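Local coordinates for capsid protein VP1 (Human polyomavirus 12, PDB 6Y5Z), which probably forms, as disulfide-linked pentamers, the T=7 icosahedral capsid of the virus and takes part in its attachment to host cells, at residues C67-L72 with G237-C242; H126-G131 with R264-Q269; P134-G139 with K173-K178; N196-G201 with T221-E226. One frame throughout, in Å; residues are numbered along the deposited sequence.

Contact 1. Residues C67-L72 with G237-C242; sequences CARIPL and GLFLSC
Ile70 and Leu238 face each other as a hydrogen-bonded pair of two antiparallel strands at one side of the VP1 jelly-roll sandwich, where 67-71 runs alongside the start of 237-250. Two rings of backbone bonds hold the strands together: Ala68 exchanges bonds with Leu240, and Ile70 does the same with Leu238, the N of Ile70 lying 2.8 Å from Leu238 O. Between these rings, the CA of Arg69 comes 3.4 Å from Leu238 O in a CA-H...O contact.

The more enclosed half of the contact is the face bearing Ile70, Leu238 and Leu240. Ile70 CG1 crosses Leu240 CD1 at 3.9 Å, and beyond the end of the strand Leu72 CD2 turns back onto Leu238 CB at 4.0 Å. This face looks into the sandwich: Ile22 lies against Ile70, Leu72 and Leu238, while Val268 and Phe266 meet Leu238 and Leu240.

The other face, with Arg69 and Phe239, is the more exposed, solvent side, though the arginine stem lies close on the ring. Arg69 starts with CG anti to the backbone N (chi1 175°) and stays extended as far as NE; CG lies over the ring face in a CH-pi contact, 4.0 Å from the Phe239 centroid. The ring also packs on Pro134. The guanidinium then stands almost upright to the ring, the two planes 81° apart, and extends over Gly237, where a hydrogen on CA takes the place of a side chain; Gly237 CA sits 3.5 Å from Arg69 NH2.

Contact 2. Residues H126-G131 with R264-Q269; sequences HMFAVG and RYFNVQ
Phe128 and Arg264 meet in the interior of the jelly roll, where strands 126-131 and 264-269 pass face to face with their axes 9.9 Å apart and 27° from parallel. No hydrogen bond joins the two strands; side chains fill the gap. The planes of the Phe128 ring and the Arg264 guanidinium are 22° apart, so nearly parallel, and offset: Arg264 NH2 approaches Phe128 CD1 at 3.4 Å, and CB of Phe128 stands over the guanidinium face. Arg264 gets there by a bend near its end (chi3 -73°), which brings the guanidinium face against Phe128 CB and CD1.

Farther along, Phe266 reaches across with its CE2 at 4.1 Å from Phe128 CB. Val130 slides past it in the opposite direction and brings CG2 to the ring edge, 4.1 Å from Phe266 CD2. The last step is tip to tip, CG1 of Val130 against CG2 of Val268 at 4.1 Å.

The second shell fixes this row. Phe128 is stacked on its other neighbour, Phe200, while Leu238 and Leu240 of strand 237-250 back Val130 and Phe266. Arg264 NH1 forms a salt bridge with Asp244, whose OD1 also accepts a bond from His126 ND1; Arg264 NH2 is hydrogen-bonded to Thr94 OG1.

The polar end of Arg264 is therefore spoken for on its edges by neighbouring strands, leaving a flat face to lie against carbon. A buried positive charge of this kind is probably tolerable because Asp244 offsets it, and the contact itself can remain one of packing alone.

Contact 3. Residues P134-G139 with K173-K178; sequences PLDLQG and KAKLDK
Leu137 and Leu176 cross obliquely, with Leu137 CD1 resting 3.8 Å from Leu176 CB. Leu135 comes at the same residue from the other end of its own segment. Both Leu135 and Leu176 have CG anti to the backbone N (chi1 177° for Leu135), and they meet methyl to methyl, Leu135 CD2 to Leu176 CD2 at 4.0 Å; both residues also touch Ser241 of strand 237-250. Pro134 approaches from the flank, laying CB over Leu176 O and against Lys175 CB.

On the opposite face polar chains take over. Asp136 and Lys175 lie side by side and point the same way, the carboxylate beside the aliphatic part of the lysine; Asp136 OD2 is held by the backbone N of Asn194. The strands concerned, 136-139 and 173-175, form an antiparallel pair in a small three-stranded sheet completed by 187-189, outside the jelly-roll sheets, and Trp187 of that third strand packs on both Leu137 and Ala174. The backbone bonds are Leu137 N to Ala174 O, Ala174 N to Leu137 O and Leu176 N to Leu135 O, the last at 2.8 Å. Leu176 centres an inverse gamma turn, where a water accepts from Leu135 N and donates to Leu176 O, each 2.9 Å away.

At the far end Gln138 and Lys173 slant across each other, each bent at its second torsion. Lys173 NZ lies almost in line with the side-chain carbonyl of Gln138, 2.8 Å from OE1, and also forms a salt bridge with Asp190. The same amide sends NE2 to Gly139 O at 2.9 Å, close to its own plane, and to Asp169 O.

Contact 4. Residues N196-G201 with T221-E226; sequences NTRYFG and TILLDE. With GOL (glycerol), chain Q.
Arg198 reaches from strand 197-201 to the turn after strand 221-222, and its NE donates to Leu223 O at 2.8 Å. The bond is bent, 136° at the hydrogen, with the oxygen tilted from the guanidinium plane; NH2 adds a weak second bond to the same carbonyl. Arg198 CB packs 3.7 Å from Leu223 CD2, and the bend at chi2 (-52°) turns the rest of the chain so that NE meets Leu223 O. NH1 bonds weakly to Glu195 O.

A glycerol, probably from the crystallisation liquor, links the two segments. Arg198 NH2 donates to glycerol O2 at 3.2 Å and weakly to O3. Glycerol O3 gives its proton to Asp225 OD2, a short 2.5 Å, and O1 to Asn196 OD1 at 2.6 Å; the glycerol also bonds to Gly230 O. Asp225 OD1 is taken by the backbone N of Asn227 and Val229, and Asn196 ND2 by Glu133 and Leu232 O.

Farther along strand 197-201 the contact turns apolar: Phe200 CZ meets Thr221 CG2 tip to tip at 3.5 Å, beside Thr218 of a neighbouring subunit.

Asp225 OD2, 4.1 Å from Arg198 NH2 but well out of the guanidinium plane, forms no salt bridge; any attraction is probably through space, with glycerol O3 bridging weakly on the arginine side.

Overall arrangement
From the N terminus, strand 66-71 opens contact 1 and strand 124-131 opens contact 2. Before either closes, the chain makes contact 3, bringing 173-178 back to 134-139, and then contact 4, where 221-226 returns to 196-201; these two loops follow in series, both within the two longer ones. Segment 237-242 then closes contact 1, and 264-269 closes contact 2, so the longer loops cross. Contact 1 pairs neighbouring strands, contact 2 joins facing strands through the sandwich interior, contact 3 attaches a small outer sheet, and contact 4 ties strand 197-204, which continues the sheet into a neighbouring subunit, to the segment after 221-222. Strand 124-131 sits between 237-242 and 196-201.

Contact 1. Residues C67-L72 with G237-C242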
loop_
_atom_site.group_PDB
_atom_site.type_symbol
_atom_site.label_atom_id
_atom_site.label_comp_id
_atom_site.label_asym_id
_atom_site.label_seq_id
_atom_site.Cartn_x
_atom_site.Cartn_y
_atom_site.Cartn_z
ATOM N N CYS D 67 -6.000 24.716 16.172
ATOM C CA CYS D 67 -4.688 25.388 16.356
ATOM C C CYS D 67 -4.529 25.894 17.778
ATOM O O CYS D 67 -5.535 26.129 18.456
ATOM C CB CYS D 67 -4.428 26.499 15.359
ATOM S SG CYS D 67 -5.638 27.848 15.443
ATOM N N ALA D 68 -3.279 25.972 18.203
ATOM C CA ALA D 68 -2.926 26.461 19.544
ATOM C C ALA D 68 -1.553 27.115 19.450
ATOM O O ALA D 68 -0.680 26.647 18.683
ATOM C CB ALA D 68 -2.975 25.335 20.551
ATOM N N ARG D 69 -1.375 28.183 20.216
ATOM C CA ARG D 69 -0.052 28.786 20.438
ATOM C C ARG D 69 0.338 28.439 21.871
ATOM O O ARG D 69 -0.436 28.764 22.787
ATOM C CB ARG D 69 -0.064 30.290 20.190
ATOM C CG ARG D 69 1.269 30.941 20.528
ATOM C CD ARG D 69 1.168 32.451 20.544
ATOM N NE ARG D 69 2.430 33.093 20.915
ATOM C CZ ARG D 69 2.879 33.226 22.166
ATOM N NH1 ARG D 69 2.173 32.770 23.185
ATOM N NH2 ARG D 69 4.036 33.814 22.396
ATOM N N ILE D 70 1.436 27.708 22.031
ATOM C CA ILE D 70 1.967 27.319 23.369
ATOM C C ILE D 70 3.046 28.325 23.756
ATOM O O ILE D 70 4.040 28.488 23.040
ATOM C CB ILE D 70 2.525 25.882 23.384
ATOM C CG1 ILE D 70 1.610 24.865 22.691
ATOM C CG2 ILE D 70 2.810 25.488 24.821
ATOM C CD1 ILE D 70 0.226 24.757 23.272
ATOM N N PRO D 71 2.910 29.009 24.918
ATOM C CA PRO D 71 3.957 29.922 25.359
ATOM C C PRO D 71 5.228 29.158 25.751
ATOM O O PRO D 71 5.119 28.077 26.294
ATOM C CB PRO D 71 3.359 30.627 26.584
ATOM C CG PRO D 71 1.867 30.299 26.560
ATOM C CD PRO D 71 1.754 28.979 25.832
ATOM N N LEU D 72 6.396 29.729 25.429
ATOM C CA LEU D 72 7.719 29.114 25.708
ATOM C C LEU D 72 8.459 29.934 26.753
ATOM O O LEU D 72 8.189 31.119 26.904
ATOM C CB LEU D 72 8.542 29.055 24.424
ATOM C CG LEU D 72 7.855 28.284 23.296
ATOM C CD1 LEU D 72 8.673 28.368 22.023
ATOM C CD2 LEU D 72 7.598 26.846 23.707
ATOM N N GLY D 237 6.698 31.734 21.136
ATOM C CA GLY D 237 5.464 30.950 20.974
ATOM C C GLY D 237 5.704 29.807 20.003
ATOM O O GLY D 237 6.376 30.025 18.978
ATOM N N LEU D 238 5.182 28.636 20.351
ATOM C CA LEU D 238 5.184 27.442 19.472
ATOM C C LEU D 238 3.786 27.258 18.891
ATOM O O LEU D 238 2.811 27.183 19.654
ATOM C CB LEU D 238 5.612 26.219 20.273
ATOM C CG LEU D 238 5.582 24.915 19.489
ATOM C CD1 LEU D 238 6.633 24.945 18.393
ATOM C CD2 LEU D 238 5.805 23.754 20.436
ATOM N N PHE D 239 3.691 27.231 17.560
ATOM C CA PHE D 239 2.398 27.149 16.840
ATOM C C PHE D 239 2.144 25.717 16.364
ATOM O O PHE D 239 2.913 25.165 15.560
ATOM C CB PHE D 239 2.419 28.160 15.697
ATOM C CG PHE D 239 2.496 29.580 16.214
ATOM C CD1 PHE D 239 3.701 30.118 16.645
ATOM C CD2 PHE D 239 1.347 30.346 16.290
ATOM C CE1 PHE D 239 3.749 31.411 17.147
ATOM C CE2 PHE D 239 1.400 31.650 16.762
ATOM C CZ PHE D 239 2.601 32.172 17.185
ATOM N N LEU D 240 1.051 25.135 16.844
ATOM C CA LEU D 240 0.618 23.771 16.493
ATOM C C LEU D 240 -0.706 23.888 15.767
ATOM O O LEU D 240 -1.571 24.676 16.191
ATOM C CB LEU D 240 0.429 22.925 17.741
ATOM C CG LEU D 240 1.601 22.921 18.718
ATOM C CD1 LEU D 240 1.244 22.125 19.965
ATOM C CD2 LEU D 240 2.837 22.357 18.050
ATOM N N SER D 241 -0.875 23.097 14.721
ATOM C CA SER D 241 -2.076 23.104 13.851
ATOM C C SER D 241 -2.408 21.658 13.485
ATOM O O SER D 241 -1.455 20.910 13.330
ATOM C CB SER D 241 -1.815 23.891 12.602
ATOM O OG SER D 241 -1.385 25.215 12.884
ATOM N N CYS D 242 -3.676 21.318 13.309
ATOM C CA CYS D 242 -4.007 19.965 12.800
ATOM C C CYS D 242 -5.457 19.904 12.349
ATOM O O CYS D 242 -6.248 20.809 12.648
ATOM C CB CYS D 242 -3.713 18.899 13.840
ATOM S SG CYS D 242 -4.582 19.115 15.414
#

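Contact 2. Residues H126-G131 with R264-Q269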
loop_
_atom_site.group_PDB
_atom_site.type_symbol
_atom_site.label_atom_id
_atom_site.label_comp_id
_atom_site.label_asym_id
_atom_site.label_seq_id
_atom_site.Cartn_x
_atom_site.Cartn_y
_atom_site.Cartn_z
ATOM N N HIS D 126 -6.054 14.113 7.177
ATOM C CA HIS D 126 -5.120 14.211 8.317
ATOM C C HIS D 126 -4.110 15.282 7.972
ATOM O O HIS D 126 -3.590 15.275 6.842
ATOM C CB HIS D 126 -4.421 12.901 8.623
ATOM C CG HIS D 126 -5.346 11.871 9.128
ATOM N ND1 HIS D 126 -5.878 11.927 10.396
ATOM C CD2 HIS D 126 -5.836 10.753 8.550
ATOM C CE1 HIS D 126 -6.671 10.894 10.570
ATOM N NE2 HIS D 126 -6.654 10.152 9.450
ATOM N N MET D 127 -3.864 16.200 8.889
ATOM C CA MET D 127 -2.729 17.114 8.706
ATOM C C MET D 127 -2.261 17.589 10.079
ATOM O O MET D 127 -3.063 17.671 11.029
ATOM C CB MET D 127 -3.100 18.290 7.801
ATOM C CG MET D 127 -4.047 19.250 8.437
ATOM S SD MET D 127 -3.094 20.520 9.256
ATOM C CE MET D 127 -2.352 21.175 7.758
ATOM N N PHE D 128 -0.962 17.815 10.175
ATOM C CA PHE D 128 -0.427 18.506 11.361
ATOM C C PHE D 128 0.705 19.403 10.909
ATOM O O PHE D 128 1.314 19.203 9.837
ATOM C CB PHE D 128 0.024 17.532 12.440
ATOM C CG PHE D 128 1.266 16.766 12.112
ATOM C CD1 PHE D 128 1.202 15.604 11.362
ATOM C CD2 PHE D 128 2.499 17.190 12.588
ATOM C CE1 PHE D 128 2.362 14.894 11.077
ATOM C CE2 PHE D 128 3.642 16.460 12.324
ATOM C CZ PHE D 128 3.566 15.318 11.564
ATOM N N ALA D 129 0.931 20.440 11.698
ATOM C CA ALA D 129 1.996 21.401 11.430
ATOM C C ALA D 129 2.566 21.874 12.758
ATOM O O ALA D 129 1.844 21.962 13.755
ATOM C CB ALA D 129 1.512 22.566 10.607
ATOM N N VAL D 130 3.865 22.108 12.712
ATOM C CA VAL D 130 4.622 22.696 13.842
ATOM C C VAL D 130 5.391 23.878 13.263
ATOM O O VAL D 130 6.142 23.673 12.313
ATOM C CB VAL D 130 5.542 21.647 14.492
ATOM C CG1 VAL D 130 6.359 22.235 15.639
ATOM C CG2 VAL D 130 4.756 20.434 14.953
ATOM N N GLY D 131 5.253 25.070 13.847
ATOM C CA GLY D 131 5.967 26.240 13.333
ATOM C C GLY D 131 6.262 27.269 14.394
ATOM O O GLY D 131 5.781 27.147 15.526
ATOM N N ARG D 264 -5.425 15.053 18.572
ATOM C CA ARG D 264 -4.009 14.821 18.254
ATOM C C ARG D 264 -3.137 15.295 19.410
ATOM O O ARG D 264 -3.290 16.438 19.878
ATOM C CB ARG D 264 -3.649 15.524 16.945
ATOM C CG ARG D 264 -2.187 15.401 16.555
ATOM C CD ARG D 264 -1.920 16.010 15.193
ATOM N NE ARG D 264 -2.427 15.257 14.042
ATOM C CZ ARG D 264 -1.761 14.324 13.364
ATOM N NH1 ARG D 264 -2.318 13.737 12.314
ATOM N NH2 ARG D 264 -0.552 13.951 13.762
ATOM N N TYR D 265 -2.170 14.465 19.753
ATOM C CA TYR D 265 -1.079 14.775 20.698
ATOM C C TYR D 265 0.147 15.268 19.940
ATOM O O TYR D 265 0.491 14.720 18.854
ATOM C CB TYR D 265 -0.702 13.511 21.458
ATOM C CG TYR D 265 0.437 13.653 22.421
ATOM C CD1 TYR D 265 0.289 14.323 23.622
ATOM C CD2 TYR D 265 1.674 13.122 22.114
ATOM C CE1 TYR D 265 1.356 14.446 24.506
ATOM C CE2 TYR D 265 2.731 13.187 23.007
ATOM C CZ TYR D 265 2.585 13.884 24.184
ATOM O OH TYR D 265 3.678 13.914 25.022
ATOM N N PHE D 266 0.854 16.209 20.554
ATOM C CA PHE D 266 2.159 16.725 20.095
ATOM C C PHE D 266 3.129 16.702 21.262
ATOM O O PHE D 266 2.765 17.183 22.352
ATOM C CB PHE D 266 2.089 18.174 19.613
ATOM C CG PHE D 266 1.200 18.441 18.423
ATOM C CD1 PHE D 266 -0.188 18.489 18.542
ATOM C CD2 PHE D 266 1.759 18.745 17.197
ATOM C CE1 PHE D 266 -0.981 18.798 17.449
ATOM C CE2 PHE D 266 0.961 19.060 16.107
ATOM C CZ PHE D 266 -0.409 19.105 16.239
ATOM N N ASN D 267 4.342 16.197 21.035
ATOM C CA ASN D 267 5.472 16.401 21.975
ATOM C C ASN D 267 6.631 16.916 21.141
ATOM O O ASN D 267 7.219 16.131 20.383
ATOM C CB ASN D 267 5.840 15.142 22.756
ATOM C CG ASN D 267 6.850 15.440 23.848
ATOM O OD1 ASN D 267 7.650 16.347 23.715
ATOM N ND2 ASN D 267 6.757 14.757 24.973
ATOM N N VAL D 268 6.910 18.201 21.277
ATOM C CA VAL D 268 7.929 18.907 20.453
ATOM C C VAL D 268 9.192 19.089 21.273
ATOM O O VAL D 268 9.117 19.611 22.419
ATOM C CB VAL D 268 7.404 20.249 19.922
ATOM C CG1 VAL D 268 8.440 20.968 19.071
ATOM C CG2 VAL D 268 6.117 20.043 19.144
ATOM N N GLN D 269 10.317 18.668 20.706
ATOM C CA GLN D 269 11.650 18.895 21.306
ATOM C C GLN D 269 12.185 20.220 20.775
ATOM O O GLN D 269 12.233 20.401 19.542
ATOM C CB GLN D 269 12.602 17.759 20.944
ATOM C CG GLN D 269 13.988 17.981 21.498
ATOM C CD GLN D 269 14.873 16.796 21.191
ATOM O OE1 GLN D 269 15.664 16.831 20.251
ATOM N NE2 GLN D 269 14.683 15.717 21.938
#

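Contact 3. Residues P134-G139 with K173-K178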
loop_
_atom_site.group_PDB
_atom_site.type_symbol
_atom_site.label_atom_id
_atom_site.label_comp_id
_atom_site.label_asym_id
_atom_site.label_seq_id
_atom_site.Cartn_x
_atom_site.Cartn_y
_atom_site.Cartn_z
ATOM N N PRO D 134 2.045 31.457 12.883
ATOM C CA PRO D 134 0.847 30.767 12.427
ATOM C C PRO D 134 1.042 30.132 11.042
ATOM O O PRO D 134 1.789 30.646 10.212
ATOM C CB PRO D 134 -0.206 31.879 12.383
ATOM C CG PRO D 134 0.317 32.918 13.379
ATOM C CD PRO D 134 1.817 32.871 13.226
ATOM N N LEU D 135 0.362 29.017 10.836
ATOM C CA LEU D 135 0.338 28.315 9.529
ATOM C C LEU D 135 -0.216 29.268 8.457
ATOM O O LEU D 135 -1.291 29.861 8.652
ATOM C CB LEU D 135 -0.507 27.042 9.670
ATOM C CG LEU D 135 -0.695 26.226 8.389
ATOM C CD1 LEU D 135 0.604 25.554 8.006
ATOM C CD2 LEU D 135 -1.787 25.185 8.583
ATOM N N ASP D 136 0.500 29.415 7.349
ATOM C CA ASP D 136 0.019 30.188 6.176
ATOM C C ASP D 136 -0.984 29.333 5.392
ATOM O O ASP D 136 -0.681 28.128 5.146
ATOM C CB ASP D 136 1.174 30.612 5.278
ATOM C CG ASP D 136 2.133 31.576 5.954
ATOM O OD1 ASP D 136 1.646 32.638 6.409
ATOM O OD2 ASP D 136 3.344 31.255 6.045
ATOM N N LEU D 137 -2.137 29.908 5.054
ATOM C CA LEU D 137 -3.246 29.225 4.347
ATOM C C LEU D 137 -3.450 29.857 2.969
ATOM O O LEU D 137 -3.340 31.100 2.809
ATOM C CB LEU D 137 -4.539 29.315 5.157
ATOM C CG LEU D 137 -4.510 28.689 6.551
ATOM C CD1 LEU D 137 -5.815 28.982 7.281
ATOM C CD2 LEU D 137 -4.266 27.195 6.461
ATOM N N GLN D 138 -3.793 29.011 2.005
ATOM C CA GLN D 138 -4.168 29.403 0.636
ATOM C C GLN D 138 -5.629 29.009 0.462
ATOM O O GLN D 138 -5.984 27.825 0.709
ATOM C CB GLN D 138 -3.254 28.735 -0.381
ATOM C CG GLN D 138 -3.791 28.806 -1.806
ATOM C CD GLN D 138 -3.777 30.201 -2.376
ATOM O OE1 GLN D 138 -2.728 30.834 -2.438
ATOM N NE2 GLN D 138 -4.917 30.626 -2.906
ATOM N N GLY D 139 -6.470 29.967 0.094
ATOM C CA GLY D 139 -7.886 29.685 -0.144
ATOM C C GLY D 139 -8.115 28.987 -1.463
ATOM O O GLY D 139 -7.437 29.283 -2.441
ATOM N N LYS D 173 -5.108 34.677 0.580
ATOM C CA LYS D 173 -4.077 34.350 1.584
ATOM C C LYS D 173 -4.616 34.666 2.963
ATOM O O LYS D 173 -5.218 35.732 3.157
ATOM C CB LYS D 173 -2.790 35.140 1.371
ATOM C CG LYS D 173 -2.160 35.008 0.002
ATOM C CD LYS D 173 -1.689 33.595 -0.288
ATOM C CE LYS D 173 -0.760 33.539 -1.474
ATOM N NZ LYS D 173 -0.332 32.165 -1.813
ATOM N N ALA D 174 -4.335 33.802 3.925
ATOM C CA ALA D 174 -4.685 34.043 5.334
ATOM C C ALA D 174 -3.717 33.280 6.239
ATOM O O ALA D 174 -2.860 32.535 5.742
ATOM C CB ALA D 174 -6.117 33.661 5.598
ATOM N N LYS D 175 -3.778 33.570 7.525
ATOM C CA LYS D 175 -3.010 32.857 8.569
ATOM C C LYS D 175 -3.969 32.113 9.485
ATOM O O LYS D 175 -5.031 32.653 9.808
ATOM C CB LYS D 175 -2.157 33.871 9.331
ATOM C CG LYS D 175 -1.061 34.484 8.474
ATOM C CD LYS D 175 -0.281 35.595 9.104
ATOM C CE LYS D 175 0.686 36.184 8.100
ATOM N NZ LYS D 175 1.819 36.882 8.748
ATOM N N LEU D 176 -3.598 30.900 9.909
ATOM C CA LEU D 176 -4.442 30.095 10.807
ATOM C C LEU D 176 -4.266 30.642 12.226
ATOM O O LEU D 176 -3.365 30.178 12.942
ATOM C CB LEU D 176 -4.064 28.619 10.689
ATOM C CG LEU D 176 -4.857 27.670 11.588
ATOM C CD1 LEU D 176 -6.359 27.901 11.468
ATOM C CD2 LEU D 176 -4.505 26.221 11.275
ATOM N N ASP D 177 -5.116 31.603 12.596
ATOM C CA ASP D 177 -4.941 32.379 13.851
ATOM C C ASP D 177 -6.146 32.213 14.777
ATOM O O ASP D 177 -6.175 32.881 15.816
ATOM C CB ASP D 177 -4.637 33.836 13.518
ATOM C CG ASP D 177 -5.741 34.563 12.780
ATOM O OD1 ASP D 177 -6.835 33.972 12.569
ATOM O OD2 ASP D 177 -5.486 35.713 12.374
ATOM N N LYS D 178 -7.093 31.337 14.457
ATOM C CA LYS D 178 -8.257 31.084 15.333
ATOM C C LYS D 178 -8.648 29.612 15.237
ATOM O O LYS D 178 -8.943 29.128 14.127
ATOM C CB LYS D 178 -9.473 31.936 14.956
ATOM C CG LYS D 178 -9.246 33.444 14.953
HETATM O O HOH W 1 -1.372 28.123 12.954
HETATM O O HOH W 2 0.047 34.109 4.608
#

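Contact 4. Residues N196-G201 with T221-E226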
loop_
_atom_site.group_PDB
_atom_site.type_symbol
_atom_site.label_atom_id
_atom_site.label_comp_id
_atom_site.label_asym_id
_atom_site.label_seq_id
_atom_site.Cartn_x
_atom_site.Cartn_y
_atom_site.Cartn_z
ATOM N N ASN D 196 8.814 28.984 7.857
ATOM C CA ASN D 196 9.140 28.771 9.285
ATOM C C ASN D 196 8.135 27.813 9.925
ATOM O O ASN D 196 7.991 27.828 11.157
ATOM C CB ASN D 196 9.157 30.128 9.989
ATOM C CG ASN D 196 9.824 30.103 11.344
ATOM O OD1 ASN D 196 10.798 29.369 11.526
ATOM N ND2 ASN D 196 9.310 30.915 12.268
ATOM N N THR D 197 7.523 26.937 9.128
ATOM C CA THR D 197 6.578 25.901 9.596
ATOM C C THR D 197 6.850 24.633 8.801
ATOM O O THR D 197 7.170 24.748 7.625
ATOM C CB THR D 197 5.117 26.335 9.415
ATOM O OG1 THR D 197 4.851 27.388 10.357
ATOM C CG2 THR D 197 4.144 25.199 9.638
ATOM N N ARG D 198 6.718 23.474 9.425
ATOM C CA ARG D 198 6.710 22.180 8.708
ATOM C C ARG D 198 5.304 21.633 8.790
ATOM O O ARG D 198 4.765 21.580 9.915
ATOM C CB ARG D 198 7.696 21.182 9.306
ATOM C CG ARG D 198 9.114 21.704 9.455
ATOM C CD ARG D 198 9.735 22.303 8.204
ATOM N NE ARG D 198 11.048 22.747 8.629
ATOM C CZ ARG D 198 11.456 24.002 8.702
ATOM N NH1 ARG D 198 10.724 24.989 8.218
ATOM N NH2 ARG D 198 12.661 24.253 9.174
ATOM N N TYR D 199 4.698 21.312 7.648
ATOM C CA TYR D 199 3.361 20.674 7.663
ATOM C C TYR D 199 3.407 19.360 6.899
ATOM O O TYR D 199 4.278 19.219 6.017
ATOM C CB TYR D 199 2.265 21.603 7.150
ATOM C CG TYR D 199 2.339 21.969 5.699
ATOM C CD1 TYR D 199 1.816 21.141 4.724
ATOM C CD2 TYR D 199 2.956 23.137 5.288
ATOM C CE1 TYR D 199 1.888 21.482 3.383
ATOM C CE2 TYR D 199 3.030 23.495 3.960
ATOM C CZ TYR D 199 2.519 22.647 2.996
ATOM O OH TYR D 199 2.567 22.975 1.670
ATOM N N PHE D 200 2.481 18.468 7.262
ATOM C CA PHE D 200 2.395 17.079 6.768
ATOM C C PHE D 200 0.923 16.719 6.705
ATOM O O PHE D 200 0.198 16.996 7.664
ATOM C CB PHE D 200 3.134 16.126 7.708
ATOM C CG PHE D 200 4.528 16.552 8.111
ATOM C CD1 PHE D 200 4.716 17.447 9.152
ATOM C CD2 PHE D 200 5.640 16.022 7.479
ATOM C CE1 PHE D 200 5.998 17.839 9.514
ATOM C CE2 PHE D 200 6.922 16.374 7.876
ATOM C CZ PHE D 200 7.088 17.270 8.905
ATOM N N GLY D 201 0.466 16.125 5.612
ATOM C CA GLY D 201 -0.928 15.682 5.580
ATOM C C GLY D 201 -1.162 14.582 4.577
ATOM O O GLY D 201 -0.302 14.323 3.708
ATOM N N THR D 221 9.282 12.654 14.117
ATOM C CA THR D 221 9.245 13.456 12.868
ATOM C C THR D 221 10.315 14.541 12.995
ATOM O O THR D 221 10.194 15.370 13.894
ATOM C CB THR D 221 7.859 14.055 12.627
ATOM O OG1 THR D 221 6.926 12.972 12.670
ATOM C CG2 THR D 221 7.793 14.826 11.329
ATOM N N ILE D 222 11.346 14.509 12.151
ATOM C CA ILE D 222 12.424 15.543 12.123
ATOM C C ILE D 222 11.828 16.837 11.564
ATOM O O ILE D 222 11.096 16.771 10.553
ATOM C CB ILE D 222 13.609 15.063 11.262
ATOM C CG1 ILE D 222 14.171 13.745 11.792
ATOM C CG2 ILE D 222 14.691 16.130 11.163
ATOM C CD1 ILE D 222 14.784 13.875 13.146
ATOM N N LEU D 223 12.141 17.988 12.174
ATOM C CA LEU D 223 11.596 19.283 11.698
ATOM C C LEU D 223 12.701 20.150 11.097
ATOM O O LEU D 223 12.398 21.282 10.624
ATOM C CB LEU D 223 10.863 19.994 12.841
ATOM C CG LEU D 223 9.635 19.261 13.382
ATOM C CD1 LEU D 223 9.123 19.912 14.667
ATOM C CD2 LEU D 223 8.508 19.205 12.363
ATOM N N LEU D 224 13.933 19.667 11.129
ATOM C CA LEU D 224 15.090 20.394 10.557
ATOM C C LEU D 224 14.917 20.440 9.037
ATOM O O LEU D 224 14.471 19.423 8.454
ATOM C CB LEU D 224 16.386 19.690 10.947
ATOM C CG LEU D 224 16.601 19.536 12.454
ATOM C CD1 LEU D 224 17.977 18.936 12.748
ATOM C CD2 LEU D 224 16.451 20.873 13.174
ATOM N N ASP D 225 15.207 21.598 8.446
ATOM C CA ASP D 225 15.232 21.808 6.978
ATOM C C ASP D 225 16.544 21.255 6.410
ATOM O O ASP D 225 17.303 20.654 7.144
ATOM C CB ASP D 225 15.033 23.281 6.622
ATOM C CG ASP D 225 16.183 24.222 6.978
ATOM O OD1 ASP D 225 17.297 23.739 7.281
ATOM O OD2 ASP D 225 15.924 25.456 6.989
ATOM N N GLU D 226 16.804 21.476 5.120
ATOM C CA GLU D 226 17.982 20.883 4.435
ATOM C C GLU D 226 19.277 21.529 4.954
ATOM O O GLU D 226 20.345 20.947 4.699
ATOM C CB GLU D 226 17.847 21.008 2.913
ATOM C CG GLU D 226 17.864 22.436 2.398
HETATM C C1 GOL Q . 14.171 29.292 10.024
HETATM O O1 GOL Q . 12.926 29.980 10.083
HETATM C C2 GOL Q . 13.994 27.879 9.515
HETATM O O2 GOL Q . 12.825 27.297 10.086
HETATM C C3 GOL Q . 13.896 27.813 8.010
HETATM O O3 GOL Q . 13.712 26.476 7.560
#